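Local coordinates for Tlr1789 protein (Thermosynechococcus elongatus, PDB 2X8X) that probably takes part in outer-membrane protein assembly or translocation as an Omp85 (Toc75-like) protein, whose N-terminal POTRA region, probably periplasmic, is described here, at residues P77-V82 with A100-R105; R180-Q185 with R200-L205; E209-A214 with L226-K231. All coordinates share one frame; numbering follows the deposited sequence.

In the fold
The chain is a string of three POTRA modules, and the three contacts sample the second and third of them. Contact 1 lies in the middle module, where the lead-in to strand 81-85 meets the loop between helices 92-99 and 109-125. Contacts 2 and 3 both belong to the last module, with centres about 12 Å apart, whereas contact 1 is centred about 45 Å from contact 2 and about 46 Å from contact 3. The two in the last module share a core: Met182 and Leu202 of contact 2 both pack on Leu228 of contact 3, Met182 SD lying 3.8 Å from Leu228 CD1, while Thr184 touches Leu226.

Contact 1: P77-V82 with A100-R105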
ATOM      1  N   PRO A  77       6.802  11.682  13.574  1.00 21.78           N
ATOM      2  CA  PRO A  77       6.830  13.138  13.406  1.00 23.16           C
ATOM      3  C   PRO A  77       5.440  13.640  13.058  1.00 23.88           C
ATOM      4  O   PRO A  77       4.578  12.851  12.609  1.00 24.04           O
ATOM      5  CB  PRO A  77       7.687  13.343  12.135  1.00 21.84           C
ATOM      6  CG  PRO A  77       8.343  12.027  11.826  1.00 24.72           C
ATOM      7  CD  PRO A  77       7.581  10.950  12.535  1.00 22.78           C
ATOM      8  N   VAL A  78       5.209  14.942  13.220  1.00 22.42           N
ATOM      9  CA  VAL A  78       4.005  15.569  12.687  1.00 21.64           C
ATOM     10  C   VAL A  78       4.065  15.424  11.153  1.00 22.43           C
ATOM     11  O   VAL A  78       5.106  15.660  10.540  1.00 21.20           O
ATOM     12  CB  VAL A  78       3.864  17.043  13.103  1.00 23.90           C
ATOM     13  CG1 VAL A  78       2.719  17.727  12.344  1.00 23.93           C
ATOM     14  CG2 VAL A  78       3.528  17.120  14.622  1.00 23.24           C
ATOM     15  N   LEU A  79       2.970  14.986  10.563  1.00 21.04           N
ATOM     16  CA  LEU A  79       2.952  14.780   9.123  1.00 20.51           C
ATOM     17  C   LEU A  79       2.897  16.095   8.342  1.00 18.91           C
ATOM     18  O   LEU A  79       1.951  16.904   8.526  1.00 18.39           O
ATOM     19  CB  LEU A  79       1.720  13.889   8.764  1.00 18.50           C
ATOM     20  CG  LEU A  79       1.586  13.609   7.257  1.00 19.52           C
ATOM     21  CD1 LEU A  79       2.803  12.747   6.750  1.00 12.94           C
ATOM     22  CD2 LEU A  79       0.286  12.895   6.947  1.00 18.52           C
ATOM     23  N   ARG A  80       3.871  16.318   7.450  1.00 17.21           N
ATOM     24  CA  ARG A  80       3.899  17.560   6.655  1.00 16.52           C
ATOM     25  C   ARG A  80       3.555  17.385   5.168  1.00 16.44           C
ATOM     26  O   ARG A  80       3.132  18.344   4.504  1.00 16.41           O
ATOM     27  CB  ARG A  80       5.293  18.192   6.695  1.00 16.34           C
ATOM     28  CG  ARG A  80       5.768  18.503   8.096  1.00 21.15           C
ATOM     29  CD  ARG A  80       4.871  19.508   8.795  1.00 19.21           C
ATOM     30  NE  ARG A  80       5.382  19.712  10.161  1.00 23.59           N
ATOM     31  CZ  ARG A  80       4.789  20.488  11.048  1.00 24.09           C
ATOM     32  NH1 ARG A  80       3.640  21.101  10.728  1.00 25.10           N
ATOM     33  NH2 ARG A  80       5.317  20.595  12.252  1.00 28.61           N
ATOM     34  N   ALA A  81       3.765  16.187   4.637  1.00 15.06           N
ATOM     35  CA  ALA A  81       3.512  15.955   3.207  1.00 15.79           C
ATOM     36  C   ALA A  81       3.569  14.488   2.914  1.00 15.41           C
ATOM     37  O   ALA A  81       4.271  13.685   3.633  1.00 15.86           O
ATOM     38  CB  ALA A  81       4.632  16.692   2.300  1.00 15.49           C
ATOM     39  N   VAL A  82       2.829  14.093   1.852  1.00 16.32           N
ATOM     40  CA  VAL A  82       2.952  12.695   1.387  1.00 15.55           C
ATOM     41  C   VAL A  82       3.222  12.852  -0.102  1.00 16.67           C
ATOM     42  O   VAL A  82       2.510  13.593  -0.748  1.00 17.40           O
ATOM     43  CB  VAL A  82       1.672  11.884   1.582  1.00 15.48           C
ATOM     44  CG1 VAL A  82       1.865  10.397   1.089  1.00 16.03           C
ATOM     45  CG2 VAL A  82       1.236  11.923   3.090  1.00 13.27           C
ATOM     46  N   ALA A 100      -4.678  15.186   2.847  1.00 18.82           N
ATOM     47  CA  ALA A 100      -4.949  16.516   3.513  1.00 21.54           C
ATOM     48  C   ALA A 100      -5.468  16.452   4.962  1.00 22.07           C
ATOM     49  O   ALA A 100      -4.977  17.243   5.798  1.00 22.26           O
ATOM     50  CB  ALA A 100      -5.875  17.469   2.622  1.00 19.06           C
ATOM     51  N   PRO A 101      -6.434  15.522   5.290  1.00 22.01           N
ATOM     52  CA  PRO A 101      -6.948  15.586   6.674  1.00 21.14           C
ATOM     53  C   PRO A 101      -5.911  15.241   7.770  1.00 21.44           C
ATOM     54  O   PRO A 101      -6.100  15.579   8.963  1.00 19.96           O
ATOM     55  CB  PRO A 101      -8.087  14.566   6.684  1.00 22.88           C
ATOM     56  CG  PRO A 101      -8.660  14.601   5.173  1.00 21.94           C
ATOM     57  CD  PRO A 101      -7.293  14.674   4.407  1.00 22.83           C
ATOM     58  N   GLN A 102      -4.838  14.576   7.359  1.00 18.10           N
ATOM     59  CA  GLN A 102      -3.798  14.094   8.279  1.00 19.40           C
ATOM     60  C   GLN A 102      -2.623  15.067   8.477  1.00 19.27           C
ATOM     61  O   GLN A 102      -1.780  14.870   9.400  1.00 18.49           O
ATOM     62  CB  GLN A 102      -3.236  12.746   7.771  1.00 18.92           C
ATOM     63  CG  GLN A 102      -4.287  11.654   7.777  1.00 19.62           C
ATOM     64  CD  GLN A 102      -3.768  10.328   7.207  1.00 21.16           C
ATOM     65  OE1 GLN A 102      -4.408   9.747   6.311  1.00 24.42           O
ATOM     66  NE2 GLN A 102      -2.641   9.859   7.689  1.00 16.24           N
ATOM     67  N   ILE A 103      -2.536  16.063   7.595  1.00 19.55           N
ATOM     68  CA  ILE A 103      -1.326  16.915   7.545  1.00 20.75           C
ATOM     69  C   ILE A 103      -1.406  17.860   8.753  1.00 22.51           C
ATOM     70  O   ILE A 103      -2.498  18.303   9.063  1.00 23.55           O
ATOM     71  CB  ILE A 103      -1.234  17.636   6.181  1.00 22.59           C
ATOM     72  CG1 ILE A 103      -0.664  16.637   5.133  1.00 21.29           C
ATOM     73  CG2 ILE A 103      -0.223  18.827   6.266  1.00 18.56           C
ATOM     74  CD1 ILE A 103      -1.204  16.808   3.794  1.00 36.77           C
ATOM     75  N   GLY A 104      -0.318  18.057   9.524  1.00 23.45           N
ATOM     76  CA  GLY A 104      -0.316  18.952  10.665  1.00 22.89           C
ATOM     77  C   GLY A 104      -0.536  18.289  12.004  1.00 24.57           C
ATOM     78  O   GLY A 104      -0.520  18.994  13.039  1.00 24.65           O
ATOM     79  N   ARG A 105      -0.694  16.948  12.053  1.00 23.82           N
ATOM     80  CA  ARG A 105      -0.710  16.281  13.363  1.00 23.22           C
ATOM     81  C   ARG A 105       0.180  15.110  13.280  1.00 22.30           C
ATOM     82  O   ARG A 105       0.568  14.705  12.189  1.00 22.55           O
ATOM     83  CB  ARG A 105      -2.099  15.756  13.743  1.00 26.32           C
ATOM     84  CG  ARG A 105      -3.239  16.270  12.948  1.00 30.62           C
ATOM     85  CD  ARG A 105      -4.505  15.707  13.636  1.00 37.89           C
ATOM     86  NE  ARG A 105      -4.777  14.349  13.174  1.00 38.05           N
ATOM     87  CZ  ARG A 105      -5.528  14.098  12.113  1.00 34.03           C
ATOM     88  NH1 ARG A 105      -6.088  15.145  11.507  1.00 34.12           N
ATOM     89  NH2 ARG A 105      -5.760  12.840  11.700  1.00 25.20           N
TER
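Residues Val78 and Leu79 run alongside Ile103 to Arg105, and two backbone hydrogen bonds tie them: Leu79 N gives to Arg105 O (2.9 Å), and Gly104 N gives to Leu79 O (2.7 Å). Leu79 is thus gripped at both its N-H and its carbonyl. Gln102 to Arg105 form a type II turn, and Gly104 suits it: with phi at +97°, a CB would be jammed against the preceding carbonyl oxygen. Val78 lays a methyl on this turn, CG1 reaching 3.3 Å from Gly104 C; the same methyl sits over the centre of the Arg80 guanidinium face. Leu79, which is buried, turns inward with CG anti to its backbone N (chi1 179°), and its CD2 meets Gln102 CB at 3.6 Å. Ile103 CG2 lies against the carbonyls of Leu79 and Arg80, 3.8 Å from Arg80 O, its branched chain lining that side of the backbone pairing. Around this pairing, Arg105 forms a salt bridge with Glu111 of helix 109-125, Leu79 packs on Val145 of strand 144-150, and Val82 leans on Val95 and Phe99. The contact therefore joins the lead-in to edge strand 81-85 to the loop between helices 92-99 and 109-125 of the POTRA module.

Contact 2: R180-Q185 with R200-L205; sequences REMDTQ and RRLFEL
Loop-to-helix docking in the last POTRA module sets Glu181 and its neighbours, which follow helix 175-179, against Arg201, Leu202 and Leu205 on the C-terminal part of helix 192-205. Arg201 NE bonds to Glu181 O nearly straight (167°), though the modelled 2.5 Å is shorter than expected and doubtful as an exact length; the carbonyl oxygen lies at the guanidinium edge, in its plane, and NH2 adds only a weak bond to the same oxygen. A bend at chi3 (-62°) brings NE round to this acceptor. Arginine suits the place because its long chain carries a flat cation with several donors: NE serves the carbonyl while NH2 pairs with Asp198 and, by charge alone, with Asp183 OD2, which stands well out of the guanidinium plane. The CB and CG of Glu181 pack on the leucines, CB 3.8 Å from Leu202 CD2 and CG 4.0 Å from Leu205 CD1. Met182 starts away from the helix, but its SD comes to 4.4 Å from Leu202 CD1. Within the loop, Gln185 NE2 reaches back to Met182 O. One water donates both to Glu181 OE1 (3.1 Å) and to Arg201 O (2.7 Å), linking the carboxylate to the helix backbone.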
ATOM      1  N   ARG A 180      -4.382  -1.415 -34.751  1.00 24.84           N
ATOM      2  CA  ARG A 180      -5.212  -0.231 -34.976  1.00 25.56           C
ATOM      3  C   ARG A 180      -6.577  -0.309 -34.325  1.00 25.61           C
ATOM      4  O   ARG A 180      -7.290   0.692 -34.262  1.00 24.43           O
ATOM      5  CB  ARG A 180      -5.337   0.075 -36.448  1.00 26.33           C
ATOM      6  CG  ARG A 180      -6.428  -0.685 -37.177  1.00 28.31           C
ATOM      7  CD  ARG A 180      -6.221  -0.401 -38.700  1.00 32.58           C
ATOM      8  NE  ARG A 180      -6.740  -1.504 -39.521  1.00 35.50           N
ATOM      9  CZ  ARG A 180      -6.921  -1.466 -40.840  1.00 39.47           C
ATOM     10  NH1 ARG A 180      -6.631  -0.373 -41.544  1.00 39.67           N
ATOM     11  NH2 ARG A 180      -7.401  -2.542 -41.462  1.00 40.55           N
ATOM     12  N   GLU A 181      -6.937  -1.494 -33.831  1.00 24.87           N
ATOM     13  CA  GLU A 181      -8.168  -1.618 -33.071  1.00 24.53           C
ATOM     14  C   GLU A 181      -7.990  -1.389 -31.590  1.00 25.40           C
ATOM     15  O   GLU A 181      -8.999  -1.307 -30.868  1.00 25.59           O
ATOM     16  CB  GLU A 181      -8.780  -3.006 -33.284  1.00 24.84           C
ATOM     17  CG  GLU A 181      -9.094  -3.248 -34.753  1.00 23.18           C
ATOM     18  CD  GLU A 181     -10.125  -2.283 -35.321  1.00 27.41           C
ATOM     19  OE1 GLU A 181     -11.107  -1.899 -34.602  1.00 25.14           O
ATOM     20  OE2 GLU A 181      -9.968  -1.956 -36.516  1.00 22.81           O
ATOM     21  N   MET A 182      -6.724  -1.317 -31.145  1.00 23.96           N
ATOM     22  CA  MET A 182      -6.418  -1.362 -29.726  1.00 25.98           C
ATOM     23  C   MET A 182      -5.962  -0.020 -29.171  1.00 25.80           C
ATOM     24  O   MET A 182      -4.997   0.573 -29.664  1.00 26.18           O
ATOM     25  CB  MET A 182      -5.342  -2.425 -29.457  1.00 25.13           C
ATOM     26  CG  MET A 182      -5.871  -3.832 -29.750  1.00 26.59           C
ATOM     27  SD  MET A 182      -4.623  -5.001 -29.220  1.00 34.23           S
ATOM     28  CE  MET A 182      -4.556  -4.732 -27.407  1.00 26.04           C
ATOM     29  N   ASP A 183      -6.645   0.428 -28.130  1.00 27.44           N
ATOM     30  CA  ASP A 183      -6.142   1.533 -27.270  1.00 28.68           C
ATOM     31  C   ASP A 183      -5.076   1.106 -26.253  1.00 28.18           C
ATOM     32  O   ASP A 183      -4.285   1.947 -25.786  1.00 27.76           O
ATOM     33  CB  ASP A 183      -7.276   2.163 -26.464  1.00 29.01           C
ATOM     34  CG  ASP A 183      -8.265   2.931 -27.315  1.00 34.07           C
ATOM     35  OD1 ASP A 183      -7.884   3.467 -28.404  1.00 34.71           O
ATOM     36  OD2 ASP A 183      -9.430   3.027 -26.848  1.00 35.61           O
ATOM     37  N   THR A 184      -5.113  -0.150 -25.823  1.00 28.01           N
ATOM     38  CA  THR A 184      -4.021  -0.689 -24.997  1.00 27.55           C
ATOM     39  C   THR A 184      -2.753  -0.801 -25.860  1.00 28.63           C
ATOM     40  O   THR A 184      -2.726  -1.606 -26.789  1.00 28.58           O
ATOM     41  CB  THR A 184      -4.406  -2.075 -24.459  1.00 28.74           C
ATOM     42  OG1 THR A 184      -5.659  -1.970 -23.773  1.00 25.62           O
ATOM     43  CG2 THR A 184      -3.355  -2.613 -23.457  1.00 26.90           C
ATOM     44  N   GLN A 185      -1.736   0.044 -25.594  1.00 29.62           N
ATOM     45  CA  GLN A 185      -0.498   0.150 -26.425  1.00 30.32           C
ATOM     46  C   GLN A 185       0.687   0.279 -25.449  1.00 29.87           C
ATOM     47  O   GLN A 185       0.474   0.602 -24.310  1.00 29.93           O
ATOM     48  CB  GLN A 185      -0.541   1.366 -27.388  1.00 29.91           C
ATOM     49  CG  GLN A 185      -1.688   1.283 -28.404  1.00 33.33           C
ATOM     50  CD  GLN A 185      -1.443   0.287 -29.550  1.00 38.41           C
ATOM     51  OE1 GLN A 185      -0.327  -0.172 -29.740  1.00 41.40           O
ATOM     52  NE2 GLN A 185      -2.491  -0.016 -30.336  1.00 38.16           N
ATOM     53  N   ARG A 200     -13.648  -6.577 -27.855  1.00 24.25           N
ATOM     54  CA  ARG A 200     -14.880  -6.363 -28.620  1.00 23.21           C
ATOM     55  C   ARG A 200     -14.632  -5.831 -30.021  1.00 23.57           C
ATOM     56  O   ARG A 200     -15.239  -6.330 -30.996  1.00 19.18           O
ATOM     57  CB  ARG A 200     -15.881  -5.507 -27.818  1.00 24.39           C
ATOM     58  CG  ARG A 200     -16.434  -6.395 -26.660  1.00 30.09           C
ATOM     59  CD  ARG A 200     -17.656  -5.796 -25.927  1.00 35.71           C
ATOM     60  NE  ARG A 200     -17.351  -4.422 -25.484  1.00 38.34           N
ATOM     61  CZ  ARG A 200     -16.951  -4.067 -24.254  1.00 38.92           C
ATOM     62  NH1 ARG A 200     -16.799  -4.983 -23.293  1.00 36.15           N
ATOM     63  NH2 ARG A 200     -16.709  -2.777 -23.985  1.00 36.50           N
ATOM     64  N   ARG A 201     -13.685  -4.903 -30.158  1.00 21.94           N
ATOM     65  CA  ARG A 201     -13.319  -4.434 -31.506  1.00 22.87           C
ATOM     66  C   ARG A 201     -12.625  -5.516 -32.277  1.00 22.74           C
ATOM     67  O   ARG A 201     -12.829  -5.627 -33.477  1.00 21.36           O
ATOM     68  CB  ARG A 201     -12.436  -3.143 -31.486  1.00 22.73           C
ATOM     69  CG  ARG A 201     -13.236  -1.864 -31.294  1.00 24.04           C
ATOM     70  CD  ARG A 201     -12.358  -0.581 -31.359  1.00 27.89           C
ATOM     71  NE  ARG A 201     -11.369  -0.573 -30.282  1.00 31.11           N
ATOM     72  CZ  ARG A 201     -11.540  -0.059 -29.060  1.00 32.63           C
ATOM     73  NH1 ARG A 201     -12.671   0.543 -28.707  1.00 32.77           N
ATOM     74  NH2 ARG A 201     -10.555  -0.121 -28.176  1.00 35.43           N
ATOM     75  N   LEU A 202     -11.786  -6.314 -31.602  1.00 22.01           N
ATOM     76  CA  LEU A 202     -11.131  -7.436 -32.307  1.00 20.90           C
ATOM     77  C   LEU A 202     -12.215  -8.448 -32.748  1.00 20.49           C
ATOM     78  O   LEU A 202     -12.169  -8.978 -33.871  1.00 20.66           O
ATOM     79  CB  LEU A 202     -10.014  -8.085 -31.470  1.00 19.96           C
ATOM     80  CG  LEU A 202      -8.797  -7.141 -31.264  1.00 23.87           C
ATOM     81  CD1 LEU A 202      -7.810  -7.838 -30.292  1.00 22.47           C
ATOM     82  CD2 LEU A 202      -8.141  -6.686 -32.616  1.00 18.25           C
ATOM     83  N   PHE A 203     -13.219  -8.666 -31.921  1.00 19.17           N
ATOM     84  CA  PHE A 203     -14.340  -9.603 -32.295  1.00 18.93           C
ATOM     85  C   PHE A 203     -15.096  -9.098 -33.511  1.00 18.14           C
ATOM     86  O   PHE A 203     -15.540  -9.890 -34.346  1.00 18.09           O
ATOM     87  CB  PHE A 203     -15.342  -9.747 -31.127  1.00 18.25           C
ATOM     88  CG  PHE A 203     -16.224 -11.062 -31.182  1.00 21.42           C
ATOM     89  CD1 PHE A 203     -17.343 -11.167 -32.023  1.00 16.87           C
ATOM     90  CD2 PHE A 203     -15.911 -12.188 -30.359  1.00 24.09           C
ATOM     91  CE1 PHE A 203     -18.114 -12.366 -32.094  1.00 18.40           C
ATOM     92  CE2 PHE A 203     -16.702 -13.409 -30.392  1.00 24.45           C
ATOM     93  CZ  PHE A 203     -17.825 -13.487 -31.267  1.00 22.05           C
ATOM     94  N   GLU A 204     -15.317  -7.792 -33.568  1.00 16.76           N
ATOM     95  CA  GLU A 204     -16.156  -7.183 -34.633  0.96 17.61           C
ATOM     96  C   GLU A 204     -15.446  -7.302 -35.991  1.00 15.96           C
ATOM     97  O   GLU A 204     -16.069  -7.115 -37.013  1.00 16.92           O
ATOM     98  CB  GLU A 204     -16.547  -5.684 -34.295  1.00 19.94           C
ATOM     99  CG  GLU A 204     -17.953  -5.529 -33.629  0.47 22.21           C
ATOM    100  CD  GLU A 204     -18.084  -4.447 -32.534  0.11 27.55           C
ATOM    101  OE1 GLU A 204     -19.097  -4.486 -31.786  0.75 31.64           O
ATOM    102  OE2 GLU A 204     -17.216  -3.556 -32.401  0.78 31.26           O
ATOM    103  N   LEU A 205     -14.166  -7.655 -36.017  1.00 14.24           N
ATOM    104  CA  LEU A 205     -13.449  -7.851 -37.323  1.00 13.40           C
ATOM    105  C   LEU A 205     -13.827  -9.189 -38.006  1.00 15.25           C
ATOM    106  O   LEU A 205     -13.820  -9.280 -39.217  1.00 13.36           O
ATOM    107  CB  LEU A 205     -11.952  -7.897 -37.144  1.00 14.74           C
ATOM    108  CG  LEU A 205     -11.297  -6.598 -36.586  1.00 16.63           C
ATOM    109  CD1 LEU A 205      -9.840  -6.847 -36.422  1.00 15.95           C
ATOM    110  CD2 LEU A 205     -11.481  -5.484 -37.535  1.00 16.18           C
TER
HETATM  111  O   HOH W   1     -13.653  -3.539 -35.033  1.00 21.90           O

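Contact 3: E209-A214 with L226-K231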
ATOM      1  N   GLU A 209     -11.094 -16.887 -34.050  1.00 22.31           N
ATOM      2  CA  GLU A 209     -11.922 -17.813 -33.347  1.00 25.37           C
ATOM      3  C   GLU A 209     -11.859 -17.571 -31.843  1.00 26.08           C
ATOM      4  O   GLU A 209     -12.844 -17.771 -31.119  1.00 26.78           O
ATOM      5  CB  GLU A 209     -11.521 -19.245 -33.748  1.00 26.29           C
ATOM      6  CG  GLU A 209     -11.683 -19.422 -35.257  1.00 30.86           C
ATOM      7  CD  GLU A 209     -11.678 -20.886 -35.712  1.00 40.71           C
ATOM      8  OE1 GLU A 209     -11.281 -21.767 -34.905  1.00 43.93           O
ATOM      9  OE2 GLU A 209     -12.057 -21.157 -36.889  1.00 43.59           O
ATOM     10  N   ASP A 210     -10.711 -17.097 -31.360  1.00 26.07           N
ATOM     11  CA  ASP A 210     -10.549 -16.883 -29.927  1.00 27.10           C
ATOM     12  C   ASP A 210      -9.468 -15.861 -29.796  1.00 25.81           C
ATOM     13  O   ASP A 210      -8.514 -15.802 -30.592  1.00 26.06           O
ATOM     14  CB  ASP A 210     -10.137 -18.206 -29.244  1.00 27.04           C
ATOM     15  CG  ASP A 210     -10.114 -18.133 -27.671  1.00 33.04           C
ATOM     16  OD1 ASP A 210     -10.940 -17.391 -27.072  1.00 37.38           O
ATOM     17  OD2 ASP A 210      -9.262 -18.857 -27.039  1.00 33.76           O
ATOM     18  N   VAL A 211      -9.625 -15.009 -28.820  1.00 26.19           N
ATOM     19  CA  VAL A 211      -8.501 -14.170 -28.403  1.00 25.18           C
ATOM     20  C   VAL A 211      -8.444 -14.248 -26.894  1.00 26.58           C
ATOM     21  O   VAL A 211      -9.421 -13.905 -26.272  1.00 27.48           O
ATOM     22  CB  VAL A 211      -8.736 -12.688 -28.802  1.00 25.67           C
ATOM     23  CG1 VAL A 211      -7.562 -11.832 -28.279  1.00 23.31           C
ATOM     24  CG2 VAL A 211      -8.931 -12.506 -30.298  1.00 18.78           C
ATOM     25  N   GLN A 212      -7.333 -14.668 -26.286  1.00 27.64           N
ATOM     26  CA  GLN A 212      -7.227 -14.649 -24.841  1.00 29.64           C
ATOM     27  C   GLN A 212      -6.103 -13.714 -24.383  1.00 30.70           C
ATOM     28  O   GLN A 212      -5.022 -13.668 -24.960  1.00 31.03           O
ATOM     29  CB  GLN A 212      -6.984 -16.056 -24.261  1.00 31.42           C
ATOM     30  CG  GLN A 212      -8.177 -17.053 -24.331  1.00 31.36           C
ATOM     31  CD  GLN A 212      -9.446 -16.617 -23.512  1.00 38.35           C
ATOM     32  OE1 GLN A 212      -9.352 -16.069 -22.409  1.00 42.56           O
ATOM     33  NE2 GLN A 212     -10.634 -16.876 -24.080  1.00 36.94           N
ATOM     34  N   VAL A 213      -6.334 -12.992 -23.302  1.00 30.47           N
ATOM     35  CA  VAL A 213      -5.332 -12.032 -22.819  1.00 30.16           C
ATOM     36  C   VAL A 213      -4.551 -12.688 -21.685  1.00 28.74           C
ATOM     37  O   VAL A 213      -5.166 -13.263 -20.811  1.00 28.90           O
ATOM     38  CB  VAL A 213      -6.001 -10.734 -22.292  1.00 30.32           C
ATOM     39  CG1 VAL A 213      -4.954  -9.825 -21.733  1.00 32.25           C
ATOM     40  CG2 VAL A 213      -6.682  -9.982 -23.424  1.00 29.76           C
ATOM     41  N   ALA A 214      -3.224 -12.604 -21.675  1.00 27.60           N
ATOM     42  CA  ALA A 214      -2.454 -13.104 -20.528  1.00 25.71           C
ATOM     43  C   ALA A 214      -1.427 -12.031 -20.206  1.00 25.63           C
ATOM     44  O   ALA A 214      -0.998 -11.327 -21.130  1.00 25.25           O
ATOM     45  CB  ALA A 214      -1.789 -14.400 -20.887  1.00 26.16           C
ATOM     46  N   LEU A 226       1.811  -7.461 -22.168  1.00 26.15           N
ATOM     47  CA  LEU A 226       0.445  -7.937 -22.462  1.00 27.06           C
ATOM     48  C   LEU A 226       0.481  -8.964 -23.635  1.00 27.14           C
ATOM     49  O   LEU A 226       0.907  -8.617 -24.772  1.00 26.49           O
ATOM     50  CB  LEU A 226      -0.543  -6.804 -22.786  1.00 27.46           C
ATOM     51  CG  LEU A 226      -1.913  -7.395 -23.152  1.00 31.05           C
ATOM     52  CD1 LEU A 226      -2.681  -7.450 -21.892  1.00 31.58           C
ATOM     53  CD2 LEU A 226      -2.711  -6.626 -24.165  1.00 36.94           C
ATOM     54  N   ILE A 227       0.005 -10.179 -23.377  1.00 25.52           N
ATOM     55  CA  ILE A 227       0.098 -11.243 -24.397  1.00 25.84           C
ATOM     56  C   ILE A 227      -1.309 -11.424 -24.907  1.00 24.54           C
ATOM     57  O   ILE A 227      -2.239 -11.561 -24.092  1.00 23.76           O
ATOM     58  CB  ILE A 227       0.520 -12.618 -23.814  1.00 26.10           C
ATOM     59  CG1 ILE A 227       1.736 -12.546 -22.857  1.00 28.92           C
ATOM     60  CG2 ILE A 227       0.707 -13.646 -24.920  1.00 25.27           C
ATOM     61  CD1 ILE A 227       2.958 -11.955 -23.407  1.00 26.14           C
ATOM     62  N   LEU A 228      -1.475 -11.397 -26.230  1.00 23.01           N
ATOM     63  CA  LEU A 228      -2.734 -11.803 -26.864  1.00 22.32           C
ATOM     64  C   LEU A 228      -2.496 -13.175 -27.508  1.00 22.96           C
ATOM     65  O   LEU A 228      -1.662 -13.304 -28.394  1.00 22.83           O
ATOM     66  CB  LEU A 228      -3.148 -10.795 -27.922  1.00 21.08           C
ATOM     67  CG  LEU A 228      -3.540  -9.357 -27.570  1.00 24.92           C
ATOM     68  CD1 LEU A 228      -4.237  -8.720 -28.778  1.00 24.70           C
ATOM     69  CD2 LEU A 228      -4.420  -9.345 -26.293  1.00 28.75           C
ATOM     70  N   ASN A 229      -3.227 -14.211 -27.062  1.00 22.52           N
ATOM     71  CA  ASN A 229      -3.103 -15.539 -27.586  1.00 21.68           C
ATOM     72  C   ASN A 229      -4.269 -15.651 -28.549  1.00 22.86           C
ATOM     73  O   ASN A 229      -5.458 -15.604 -28.121  1.00 21.12           O
ATOM     74  CB  ASN A 229      -3.252 -16.553 -26.456  1.00 22.49           C
ATOM     75  CG  ASN A 229      -2.010 -16.592 -25.547  1.00 22.62           C
ATOM     76  OD1 ASN A 229      -0.949 -16.844 -26.024  1.00 23.08           O
ATOM     77  ND2 ASN A 229      -2.155 -16.241 -24.274  1.00 24.89           N
ATOM     78  N   ILE A 230      -3.931 -15.798 -29.827  1.00 21.34           N
ATOM     79  CA  ILE A 230      -4.906 -15.608 -30.871  1.00 22.53           C
ATOM     80  C   ILE A 230      -5.005 -16.816 -31.721  1.00 21.47           C
ATOM     81  O   ILE A 230      -3.981 -17.276 -32.193  1.00 20.75           O
ATOM     82  CB  ILE A 230      -4.484 -14.411 -31.791  1.00 21.71           C
ATOM     83  CG1 ILE A 230      -4.444 -13.089 -31.007  1.00 23.87           C
ATOM     84  CG2 ILE A 230      -5.462 -14.268 -32.967  1.00 22.65           C
ATOM     85  CD1 ILE A 230      -3.764 -11.958 -31.853  1.00 19.45           C
ATOM     86  N   LYS A 231      -6.236 -17.322 -31.920  1.00 22.50           N
ATOM     87  CA  LYS A 231      -6.522 -18.394 -32.869  1.00 23.58           C
ATOM     88  C   LYS A 231      -7.339 -17.821 -34.021  1.00 24.44           C
ATOM     89  O   LYS A 231      -8.484 -17.433 -33.814  1.00 24.40           O
ATOM     90  CB  LYS A 231      -7.235 -19.576 -32.181  1.00 25.20           C
ATOM     91  CG  LYS A 231      -6.473 -20.186 -30.968  1.00 26.91           C
ATOM     92  CD  LYS A 231      -7.127 -21.408 -30.291  1.00 33.39           C
ATOM     93  CE  LYS A 231      -6.657 -21.416 -28.801  1.00 37.77           C
ATOM     94  NZ  LYS A 231      -6.726 -22.699 -28.049  1.00 37.97           N
TER
HETATM   95  O   HOH W   2      -6.392 -18.235 -27.730  1.00 26.21           O
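Val213 CG2 and Leu228 CD2 meet at 3.7 Å, their side chains lying side by side on the closely packed face of a beta hairpin. Segments 210-214 and 226-231 run antiparallel, their axes 4.6 Å apart at closest approach, within the hairpin of strands 208-217 and 224-232; Gln212-Asn229 and Ala214-Ile227 are hydrogen-bonded pairs, Val211-Ile230 and Val213-Leu228 non-hydrogen-bonded ones. On the apolar face Val211 CG1 also approaches Ile230 CG1 at 4.3 Å. Compact branched residues suit this face because helix 192-205 covers it, Leu199 touching both Val211 and Val213. The opposite face is mixed. Its apolar end is the Ala214-Ile227 pair, with CB atoms 4.1 Å apart; toward Asp210, Gln212, Asn229 and Lys231 it becomes polar and looser. The side chains of Lys231 and Asp210 lie side by side, CE 4.1 Å from OD2, their opposite charges near but not in contact, while a water donates to both Asp210 OD2 and Asn229 O. A bend at chi2 (-63°) turns the Gln212 chain, whose NE2 gives a hydrogen bond to the syn lone pair of Asp210 OD1. At the end of the pairing, Glu209 and Asp210 both face Lys231, a classic beta bulge in which Lys231 O takes Glu209 N at 2.7 Å and Asp210 N only weakly. The chemistry implies a division of labour: backbone bonds fix the register, apolar contacts bind one face to the helix, and amides, charges and water serve the Asp210-Lys231 end of the other.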